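Long-range contact in NOL1/NOP2/sun family protein (Enterococcus faecium, PDB 3M4X), which probably methylates ribosomal RNA, as a member of the RsmB/RsmF family of methyltransferases with a Rossmann-like catalytic domain and an RNA-binding PUA-like domain: residues A101-A115 against L123-E137. Sequence-based numbering, arbitrary orientation.
Sequences AAAKPGEKVLDLCAA and LAAQMKGKGLLVTNE
Asn136 grips the 101-115 segment with both backbone and side chain. Its N reaches Asp111 O at 2.9 Å with a nearly straight N-H...O angle of 174°, while ND2 donates to Leu112 O at 3.0 Å, the acceptor lying in the amide plane. The amide gets there because a chi1 of 175° swings CG away from the backbone N, bringing ND2 into the plane of that carbonyl, and ND2 has a second acceptor in His163 O. Next along, Ala114 N donates to Asn136 O and Ala115 N to Glu137 OE1 (3.0 Å), which it meets from above the carboxylate plane.

Strands 108-111 and 132-136 run parallel. Val109 and Asp111 each use both backbone N and O across the pair: Val109 N donates to Leu132 O and Val134 N to Val109 O, both at 2.8 Å, while Asp111 N donates to Val134 O. Leu132 N to Glu107 O extends the pattern, and Gly106 N donates to Lys130 O.

At the helix end, Gln126 OE1 accepts Ala103 N at 2.9 Å, 63° out of the amide plane, while NE2 is satisfied by Gly98 O. Beside it, Leu123 splits its methyls, CD2 against Ala101 and Ala103 CB, CD1 against Val109 CG1; SE of selenomethionine Met127 lies 3.8 Å from Val109 CG2.

This is a right-handed beta-alpha-beta crossover of the Rossmann-like methyltransferase domain: helix 118-127 packs on the Val109 face, where Ser120 OG hydrogen-bonds Asp111 OD1, while strands 176-182 and 158-161 flank the pair.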
loop_
_atom_site.group_PDB
_atom_site.type_symbol
_atom_site.label_atom_id
_atom_site.label_comp_id
_atom_site.label_asym_id
_atom_site.label_seq_id
_atom_site.Cartn_x
_atom_site.Cartn_y
_atom_site.Cartn_z
ATOM N N ALA A 101 -11.865 -3.411 0.235
ATOM C CA ALA A 101 -11.796 -2.341 1.219
ATOM C C ALA A 101 -12.512 -1.084 0.768
ATOM O O ALA A 101 -13.109 -0.390 1.588
ATOM C CB ALA A 101 -10.339 -2.033 1.579
ATOM N N ALA A 102 -12.454 -0.794 -0.530
ATOM C CA ALA A 102 -13.072 0.413 -1.095
ATOM C C ALA A 102 -13.025 1.630 -0.158
ATOM O O ALA A 102 -14.058 2.165 0.257
ATOM C CB ALA A 102 -14.496 0.133 -1.529
ATOM N N ALA A 103 -11.812 2.066 0.161
ATOM C CA ALA A 103 -11.611 3.290 0.918
ATOM C C ALA A 103 -12.204 4.471 0.146
ATOM O O ALA A 103 -12.237 4.477 -1.079
ATOM C CB ALA A 103 -10.134 3.507 1.144
ATOM N N LYS A 104 -12.662 5.481 0.870
ATOM C CA LYS A 104 -13.238 6.654 0.238
ATOM C C LYS A 104 -12.393 7.883 0.541
ATOM O O LYS A 104 -11.830 8.001 1.629
ATOM C CB LYS A 104 -14.669 6.873 0.729
ATOM C CG LYS A 104 -15.637 5.735 0.388
ATOM C CD LYS A 104 -16.927 5.850 1.203
ATOM C CE LYS A 104 -17.564 7.235 1.073
ATOM N NZ LYS A 104 -18.704 7.439 2.033
ATOM N N PRO A 105 -12.288 8.799 -0.435
ATOM C CA PRO A 105 -11.653 10.095 -0.203
ATOM C C PRO A 105 -12.157 10.715 1.088
ATOM O O PRO A 105 -13.377 10.818 1.277
ATOM C CB PRO A 105 -12.138 10.927 -1.396
ATOM C CG PRO A 105 -12.287 9.886 -2.529
ATOM C CD PRO A 105 -12.825 8.664 -1.806
ATOM N N GLY A 106 -11.239 11.105 1.971
ATOM C CA GLY A 106 -11.623 11.798 3.195
ATOM C C GLY A 106 -11.750 10.918 4.433
ATOM O O GLY A 106 -11.889 11.422 5.550
ATOM N N GLU A 107 -11.703 9.600 4.250
ATOM C CA GLU A 107 -11.801 8.691 5.383
ATOM C C GLU A 107 -10.508 8.670 6.178
ATOM O O GLU A 107 -9.436 8.983 5.658
ATOM C CB GLU A 107 -12.128 7.263 4.909
ATOM C CG GLU A 107 -13.567 7.055 4.492
ATOM C CD GLU A 107 -13.882 5.582 4.236
ATOM O OE1 GLU A 107 -13.009 4.866 3.715
ATOM O OE2 GLU A 107 -14.996 5.145 4.574
ATOM N N LYS A 108 -10.606 8.274 7.435
ATOM C CA LYS A 108 -9.426 7.874 8.189
ATOM C C LYS A 108 -9.269 6.358 8.054
ATOM O O LYS A 108 -10.157 5.591 8.435
ATOM C CB LYS A 108 -9.530 8.324 9.649
ATOM C CG LYS A 108 -9.604 9.852 9.793
ATOM C CD LYS A 108 -9.981 10.277 11.215
ATOM C CE LYS A 108 -11.458 10.074 11.492
ATOM N NZ LYS A 108 -11.764 10.303 12.944
ATOM N N VAL A 109 -8.138 5.935 7.490
ATOM C CA VAL A 109 -7.969 4.543 7.088
ATOM C C VAL A 109 -6.703 3.952 7.688
ATOM O O VAL A 109 -5.665 4.581 7.692
ATOM C CB VAL A 109 -7.930 4.399 5.529
ATOM C CG1 VAL A 109 -7.764 2.939 5.117
ATOM C CG2 VAL A 109 -9.167 5.006 4.894
ATOM N N LEU A 110 -6.796 2.729 8.197
ATOM C CA LEU A 110 -5.631 2.064 8.768
ATOM C C LEU A 110 -5.322 0.789 7.991
ATOM O O LEU A 110 -6.210 -0.010 7.740
ATOM C CB LEU A 110 -5.868 1.744 10.258
ATOM C CG LEU A 110 -4.782 0.938 10.990
ATOM C CD1 LEU A 110 -3.489 1.740 11.073
ATOM C CD2 LEU A 110 -5.243 0.546 12.388
ATOM N N ASP A 111 -4.070 0.644 7.575
ATOM C CA ASP A 111 -3.540 -0.610 7.050
ATOM C C ASP A 111 -2.631 -1.168 8.140
ATOM O O ASP A 111 -1.499 -0.707 8.316
ATOM C CB ASP A 111 -2.730 -0.362 5.776
ATOM C CG ASP A 111 -2.453 -1.646 4.994
ATOM O OD1 ASP A 111 -1.893 -1.561 3.875
ATOM O OD2 ASP A 111 -2.790 -2.745 5.491
ATOM N N LEU A 112 -3.131 -2.144 8.882
ATOM C CA LEU A 112 -2.487 -2.551 10.132
ATOM C C LEU A 112 -1.234 -3.428 9.965
ATOM O O LEU A 112 -0.260 -3.276 10.694
ATOM C CB LEU A 112 -3.515 -3.213 11.052
ATOM C CG LEU A 112 -3.110 -3.556 12.484
ATOM C CD1 LEU A 112 -2.679 -2.320 13.265
ATOM C CD2 LEU A 112 -4.267 -4.226 13.171
ATOM N N CYS A 113 -1.254 -4.334 8.998
ATOM C CA CYS A 113 -0.083 -5.156 8.699
ATOM C C CYS A 113 0.329 -4.939 7.247
ATOM O O CYS A 113 -0.052 -5.709 6.368
ATOM C CB CYS A 113 -0.418 -6.629 8.954
ATOM S SG CYS A 113 -1.251 -6.894 10.532
ATOM N N ALA A 114 1.137 -3.913 7.004
ATOM C CA ALA A 114 1.100 -3.231 5.701
ATOM C C ALA A 114 2.168 -3.551 4.655
ATOM O O ALA A 114 1.906 -3.404 3.473
ATOM C CB ALA A 114 1.019 -1.744 5.907
ATOM N N ALA A 115 3.361 -3.963 5.078
ATOM C CA ALA A 115 4.430 -4.315 4.132
ATOM C C ALA A 115 4.036 -5.502 3.244
ATOM O O ALA A 115 3.363 -6.425 3.698
ATOM C CB ALA A 115 5.717 -4.617 4.874
ATOM N N LEU A 123 -5.284 1.547 -1.478
ATOM C CA LEU A 123 -6.139 2.405 -0.653
ATOM C C LEU A 123 -5.888 3.868 -0.975
ATOM O O LEU A 123 -6.812 4.666 -1.139
ATOM C CB LEU A 123 -5.862 2.165 0.832
ATOM C CG LEU A 123 -6.194 0.778 1.399
ATOM C CD1 LEU A 123 -5.650 0.646 2.823
ATOM C CD2 LEU A 123 -7.697 0.540 1.374
ATOM N N ALA A 124 -4.618 4.223 -1.038
ATOM C CA ALA A 124 -4.228 5.580 -1.336
ATOM C C ALA A 124 -4.738 6.002 -2.717
ATOM O O ALA A 124 -5.155 7.147 -2.901
ATOM C CB ALA A 124 -2.734 5.705 -1.257
ATOM N N ALA A 125 -4.711 5.088 -3.683
ATOM C CA ALA A 125 -5.219 5.406 -5.021
ATOM C C ALA A 125 -6.697 5.713 -4.903
ATOM O O ALA A 125 -7.211 6.600 -5.579
ATOM C CB ALA A 125 -4.982 4.234 -6.014
ATOM N N GLN A 126 -7.378 4.976 -4.025
ATOM C CA GLN A 126 -8.811 5.143 -3.831
ATOM C C GLN A 126 -9.135 6.488 -3.159
ATOM O O GLN A 126 -10.163 7.111 -3.438
ATOM C CB GLN A 126 -9.358 3.997 -2.985
ATOM C CG GLN A 126 -9.585 2.669 -3.731
ATOM C CD GLN A 126 -9.717 1.480 -2.766
ATOM O OE1 GLN A 126 -9.482 1.610 -1.562
ATOM N NE2 GLN A 126 -10.103 0.325 -3.295
HETATM N N MSE A 127 -8.243 6.933 -2.281
HETATM C CA MSE A 127 -8.496 8.106 -1.456
HETATM C C MSE A 127 -8.163 9.430 -2.128
HETATM O O MSE A 127 -8.564 10.486 -1.644
HETATM C CB MSE A 127 -7.748 7.972 -0.139
HETATM C CG MSE A 127 -8.131 6.706 0.594
HETATM SE SE MSE A 127 -6.971 6.395 2.109
HETATM C CE MSE A 127 -7.460 8.009 3.097
ATOM N N LYS A 128 -7.435 9.358 -3.239
ATOM C CA LYS A 128 -7.158 10.518 -4.085
ATOM C C LYS A 128 -6.540 11.674 -3.295
ATOM O O LYS A 128 -6.845 12.839 -3.537
ATOM C CB LYS A 128 -8.434 10.959 -4.806
ATOM C CG LYS A 128 -8.969 9.898 -5.742
ATOM C CD LYS A 128 -10.459 10.058 -5.990
ATOM C CE LYS A 128 -10.742 10.642 -7.359
ATOM N NZ LYS A 128 -12.191 10.544 -7.698
ATOM N N GLY A 129 -5.671 11.331 -2.350
ATOM C CA GLY A 129 -4.964 12.317 -1.552
ATOM C C GLY A 129 -5.802 12.990 -0.474
ATOM O O GLY A 129 -5.317 13.883 0.212
ATOM N N LYS A 130 -7.061 12.586 -0.342
ATOM C CA LYS A 130 -7.933 13.111 0.721
ATOM C C LYS A 130 -8.070 12.156 1.907
ATOM O O LYS A 130 -8.073 10.920 1.750
ATOM C CB LYS A 130 -9.312 13.444 0.157
ATOM C CG LYS A 130 -9.249 14.432 -1.010
ATOM C CD LYS A 130 -10.553 15.186 -1.188
ATOM C CE LYS A 130 -10.454 16.189 -2.346
ATOM N NZ LYS A 130 -11.760 16.853 -2.649
ATOM N N GLY A 131 -8.198 12.738 3.093
ATOM C CA GLY A 131 -8.301 11.969 4.308
ATOM C C GLY A 131 -6.938 11.629 4.859
ATOM O O GLY A 131 -5.961 12.303 4.569
ATOM N N LEU A 132 -6.875 10.576 5.662
ATOM C CA LEU A 132 -5.641 10.190 6.327
ATOM C C LEU A 132 -5.442 8.687 6.254
ATOM O O LEU A 132 -6.292 7.917 6.685
ATOM C CB LEU A 132 -5.667 10.619 7.789
ATOM C CG LEU A 132 -4.532 10.088 8.666
ATOM C CD1 LEU A 132 -3.174 10.639 8.239
ATOM C CD2 LEU A 132 -4.784 10.383 10.134
ATOM N N LEU A 133 -4.300 8.274 5.725
ATOM C CA LEU A 133 -3.985 6.860 5.611
ATOM C C LEU A 133 -2.875 6.582 6.592
ATOM O O LEU A 133 -1.758 7.061 6.404
ATOM C CB LEU A 133 -3.480 6.542 4.193
ATOM C CG LEU A 133 -3.502 5.119 3.598
ATOM C CD1 LEU A 133 -2.243 4.836 2.782
ATOM C CD2 LEU A 133 -3.729 4.021 4.604
ATOM N N VAL A 134 -3.147 5.825 7.644
ATOM C CA VAL A 134 -2.019 5.355 8.434
ATOM C C VAL A 134 -1.669 3.902 8.116
ATOM O O VAL A 134 -2.529 3.020 8.042
ATOM C CB VAL A 134 -2.045 5.767 9.954
ATOM C CG1 VAL A 134 -3.295 6.554 10.317
ATOM C CG2 VAL A 134 -1.783 4.597 10.870
ATOM N N THR A 135 -0.390 3.696 7.844
ATOM C CA THR A 135 0.092 2.436 7.323
ATOM C C THR A 135 1.140 1.952 8.286
ATOM O O THR A 135 2.190 2.565 8.438
ATOM C CB THR A 135 0.760 2.614 5.958
ATOM O OG1 THR A 135 0.005 3.532 5.168
ATOM C CG2 THR A 135 0.808 1.312 5.252
ATOM N N ASN A 136 0.839 0.852 8.953
ATOM C CA ASN A 136 1.711 0.344 9.981
ATOM C C ASN A 136 2.394 -0.959 9.565
ATOM O O ASN A 136 1.774 -1.835 8.971
ATOM C CB ASN A 136 0.906 0.130 11.262
ATOM C CG ASN A 136 1.731 -0.525 12.356
ATOM O OD1 ASN A 136 2.543 0.127 13.014
ATOM N ND2 ASN A 136 1.533 -1.823 12.547
ATOM N N GLU A 137 3.679 -1.071 9.880
ATOM C CA GLU A 137 4.426 -2.306 9.682
ATOM C C GLU A 137 5.222 -2.584 10.955
ATOM O O GLU A 137 5.823 -1.672 11.522
ATOM C CB GLU A 137 5.359 -2.176 8.480
ATOM C CG GLU A 137 6.338 -3.316 8.334
ATOM C CD GLU A 137 5.662 -4.679 8.259
ATOM O OE1 GLU A 137 4.505 -4.762 7.784
ATOM O OE2 GLU A 137 6.300 -5.673 8.672
#